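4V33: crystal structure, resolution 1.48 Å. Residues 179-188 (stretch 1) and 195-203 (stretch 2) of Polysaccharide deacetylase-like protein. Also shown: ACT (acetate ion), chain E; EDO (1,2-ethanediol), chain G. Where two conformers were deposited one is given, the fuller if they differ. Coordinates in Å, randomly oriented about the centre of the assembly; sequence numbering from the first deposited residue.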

# COMPACT_ATOMS: atom_id res chain seq x y z
N ASP A 179 16.92 -0.74 -4.94
CA ASP A 179 17.50 -0.89 -6.26
C ASP A 179 16.49 -1.21 -7.37
O ASP A 179 16.82 -1.10 -8.55
CB ASP A 179 18.57 -1.99 -6.24
CG ASP A 179 19.78 -1.59 -5.44
OD1 ASP A 179 19.91 -0.39 -5.12
OD2 ASP A 179 20.60 -2.49 -5.15
N ASN A 180 15.27 -1.58 -6.99
CA ASN A 180 14.30 -2.04 -7.98
C ASN A 180 13.05 -1.18 -8.07
O ASN A 180 12.05 -1.61 -8.63
CB ASN A 180 13.94 -3.51 -7.75
CG ASN A 180 15.05 -4.43 -8.20
OD1 ASN A 180 15.16 -4.76 -9.39
ND2 ASN A 180 15.91 -4.82 -7.27
N GLY A 181 13.14 0.02 -7.52
CA GLY A 181 12.12 1.03 -7.74
C GLY A 181 10.82 0.83 -6.99
O GLY A 181 9.78 1.34 -7.40
N TYR A 182 10.85 0.08 -5.89
CA TYR A 182 9.67 -0.07 -5.05
C TYR A 182 9.37 1.23 -4.30
O TYR A 182 10.29 1.97 -3.96
CB TYR A 182 9.86 -1.23 -4.06
CG TYR A 182 9.73 -2.58 -4.72
CD1 TYR A 182 10.80 -3.13 -5.42
CD2 TYR A 182 8.54 -3.29 -4.66
CE1 TYR A 182 10.67 -4.36 -6.05
CE2 TYR A 182 8.41 -4.52 -5.29
CZ TYR A 182 9.48 -5.05 -5.97
OH TYR A 182 9.36 -6.27 -6.60
N THR A 183 8.09 1.49 -4.06
CA THR A 183 7.69 2.63 -3.25
C THR A 183 7.16 2.11 -1.91
O THR A 183 6.09 1.50 -1.85
CB THR A 183 6.61 3.49 -3.94
OG1 THR A 183 7.05 3.88 -5.24
CG2 THR A 183 6.31 4.74 -3.11
N LEU A 184 7.93 2.35 -0.86
CA LEU A 184 7.51 1.91 0.48
C LEU A 184 6.42 2.84 0.99
O LEU A 184 6.53 4.07 0.89
CB LEU A 184 8.71 1.87 1.43
CG LEU A 184 9.62 0.64 1.33
CD1 LEU A 184 10.33 0.50 -0.02
CD2 LEU A 184 10.65 0.66 2.46
N LEU A 185 5.36 2.25 1.53
CA LEU A 185 4.22 2.99 2.03
C LEU A 185 3.83 2.55 3.42
O LEU A 185 4.21 1.46 3.88
CB LEU A 185 3.00 2.79 1.12
CG LEU A 185 3.12 3.28 -0.32
CD1 LEU A 185 1.85 2.91 -1.09
CD2 LEU A 185 3.36 4.79 -0.36
N THR A 186 3.06 3.40 4.09
CA THR A 186 2.38 3.04 5.34
C THR A 186 0.90 3.35 5.15
O THR A 186 0.52 3.94 4.14
CB THR A 186 2.95 3.82 6.55
OG1 THR A 186 2.89 5.23 6.30
CG2 THR A 186 4.40 3.41 6.80
N PHE A 187 0.06 2.99 6.11
CA PHE A 187 -1.39 3.07 5.88
C PHE A 187 -1.94 4.49 5.78
O PHE A 187 -3.03 4.69 5.25
CB PHE A 187 -2.16 2.22 6.91
CG PHE A 187 -2.00 0.75 6.68
CD1 PHE A 187 -2.66 0.14 5.62
CD2 PHE A 187 -1.13 -0.01 7.46
CE1 PHE A 187 -2.50 -1.21 5.37
CE2 PHE A 187 -0.96 -1.36 7.21
CZ PHE A 187 -1.64 -1.96 6.16
N GLU A 188 -1.18 5.47 6.24
CA GLU A 188 -1.54 6.87 6.03
C GLU A 188 -1.58 7.23 4.54
O GLU A 188 -2.22 8.21 4.15
CB GLU A 188 -0.55 7.80 6.73
CG GLU A 188 -0.55 7.67 8.24
CD GLU A 188 0.37 6.57 8.75
OE1 GLU A 188 0.94 5.81 7.93
OE2 GLU A 188 0.54 6.49 9.99
N LYS A 195 -1.15 5.17 -7.22
CA LYS A 195 -0.54 6.42 -7.69
C LYS A 195 0.99 6.37 -7.67
O LYS A 195 1.64 7.35 -8.05
CB LYS A 195 -1.03 7.59 -6.84
CG LYS A 195 -2.54 7.78 -6.84
CD LYS A 195 -2.94 9.00 -6.02
CE LYS A 195 -4.44 9.07 -5.82
NZ LYS A 195 -5.19 9.23 -7.09
N VAL A 196 1.54 5.24 -7.24
CA VAL A 196 2.99 5.07 -7.15
C VAL A 196 3.42 3.79 -7.83
O VAL A 196 2.62 2.88 -8.05
CB VAL A 196 3.48 5.02 -5.68
CG1 VAL A 196 3.04 6.29 -4.94
CG2 VAL A 196 2.98 3.75 -4.96
N ASN A 197 4.70 3.72 -8.19
CA ASN A 197 5.27 2.54 -8.80
C ASN A 197 5.58 1.48 -7.74
O ASN A 197 6.14 1.81 -6.69
CB ASN A 197 6.56 2.91 -9.53
CG ASN A 197 7.15 1.76 -10.31
OD1 ASN A 197 8.28 1.34 -10.07
ND2 ASN A 197 6.38 1.24 -11.26
N LYS A 198 5.22 0.24 -8.03
CA LYS A 198 5.57 -0.89 -7.17
C LYS A 198 5.35 -0.63 -5.67
O LYS A 198 6.30 -0.66 -4.88
CB LYS A 198 7.02 -1.30 -7.42
CG LYS A 198 7.30 -1.76 -8.84
CD LYS A 198 8.74 -2.24 -8.97
CE LYS A 198 9.07 -2.60 -10.39
NZ LYS A 198 10.46 -3.14 -10.48
N PRO A 199 4.10 -0.36 -5.28
CA PRO A 199 3.80 -0.13 -3.87
C PRO A 199 4.11 -1.37 -3.03
O PRO A 199 3.90 -2.49 -3.48
CB PRO A 199 2.28 0.12 -3.87
CG PRO A 199 1.80 -0.60 -5.11
CD PRO A 199 2.89 -0.33 -6.12
N ILE A 200 4.61 -1.15 -1.82
CA ILE A 200 4.89 -2.24 -0.90
C ILE A 200 4.83 -1.72 0.53
O ILE A 200 5.19 -0.56 0.79
CB ILE A 200 6.26 -2.90 -1.22
CG1 ILE A 200 6.46 -4.17 -0.39
CG2 ILE A 200 7.42 -1.90 -1.02
CD1 ILE A 200 7.54 -5.10 -0.98
N PHE A 201 4.36 -2.56 1.45
CA PHE A 201 4.28 -2.21 2.86
C PHE A 201 5.22 -3.09 3.65
O PHE A 201 5.05 -4.31 3.69
CB PHE A 201 2.85 -2.41 3.39
CG PHE A 201 1.90 -1.33 2.97
CD1 PHE A 201 1.55 -1.17 1.64
CD2 PHE A 201 1.35 -0.47 3.91
CE1 PHE A 201 0.68 -0.16 1.25
CE2 PHE A 201 0.48 0.53 3.53
CZ PHE A 201 0.14 0.69 2.21
N VAL A 202 6.23 -2.48 4.27
CA VAL A 202 7.10 -3.21 5.19
C VAL A 202 6.48 -3.09 6.59
O VAL A 202 6.24 -1.98 7.07
CB VAL A 202 8.51 -2.62 5.21
CG1 VAL A 202 9.40 -3.38 6.19
CG2 VAL A 202 9.12 -2.63 3.79
N THR A 203 6.19 -4.24 7.21
CA THR A 203 5.62 -4.23 8.57
C THR A 203 6.39 -5.13 9.51
O THR A 203 6.98 -6.14 9.09
CB THR A 203 4.10 -4.62 8.62
OG1 THR A 203 3.94 -6.05 8.55
CG2 THR A 203 3.30 -3.96 7.49
C ACT E . 11.08 -6.41 -9.39
O ACT E . 11.22 -6.85 -8.23
OXT ACT E . 10.08 -5.70 -9.58
CH3 ACT E . 12.06 -6.73 -10.48
C1 EDO G . 11.26 5.03 -2.78
O1 EDO G . 11.39 6.33 -2.19
C2 EDO G . 11.06 3.99 -1.68
O2 EDO G . 9.89 4.29 -0.93
O HOH W 1 6.74 0.24 3.93
O HOH W 2 4.06 -0.31 6.08

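What holds the two backbones together? Strand 183-185 runs parallel to strand 199-203, with Thr 183 beside Pro 199 and Leu 184 beside Ile 200. Thr 183 N donates to Lys 198 O (2.9 Å), Ile 200 N to Thr 183 O (3.0 Å), and Leu 185 N to Ile 200 O (2.9 Å). The Thr 183 side chain adds a further bond, OG1 to Asn 197 O at 2.7 Å, just before the strand begins.

Why does Phe 201 cover so much of the other stretch? Its ring packs against the chain where stretch 1 turns away from the ladder. Leu 185 CB sits over the ring face, 3.7 Å from Phe 201 CZ, while Phe 187 CD1 approaches Phe 201 CE2 to 3.8 Å, the two rings meeting obliquely with their planes at 37°. Here the backbone contact loosens, and water takes over: one molecule accepts from Val 202 N and lies as close to Leu 185 O, each 2.8 Å from the water oxygen.

What does Leu 185 touch besides that ring? Its CD1 lies 4.0 Å from Pro 199 CB and 4.1 Å from Val 196 CG2, so one leucine joins three apolar neighbours. Leu 184 and Ile 200 point to the other face of the sheet, where Leu 184 CD1 meets Ile 200 CG2 at 3.9 Å.

How can a lysine as exposed as Lys 198 contribute so much? Its extended chain lies across the Tyr 182 ring, CD 4.0 Å from the ring centroid and almost on the normal, which shelters the methylenes while the charged end reaches beyond the ring. There NZ donates to Asn 180 O (2.9 Å) and to acetate OXT (2.7 Å), and Tyr 182 OH donates to acetate O (2.5 Å), so the ion bridges both side chains.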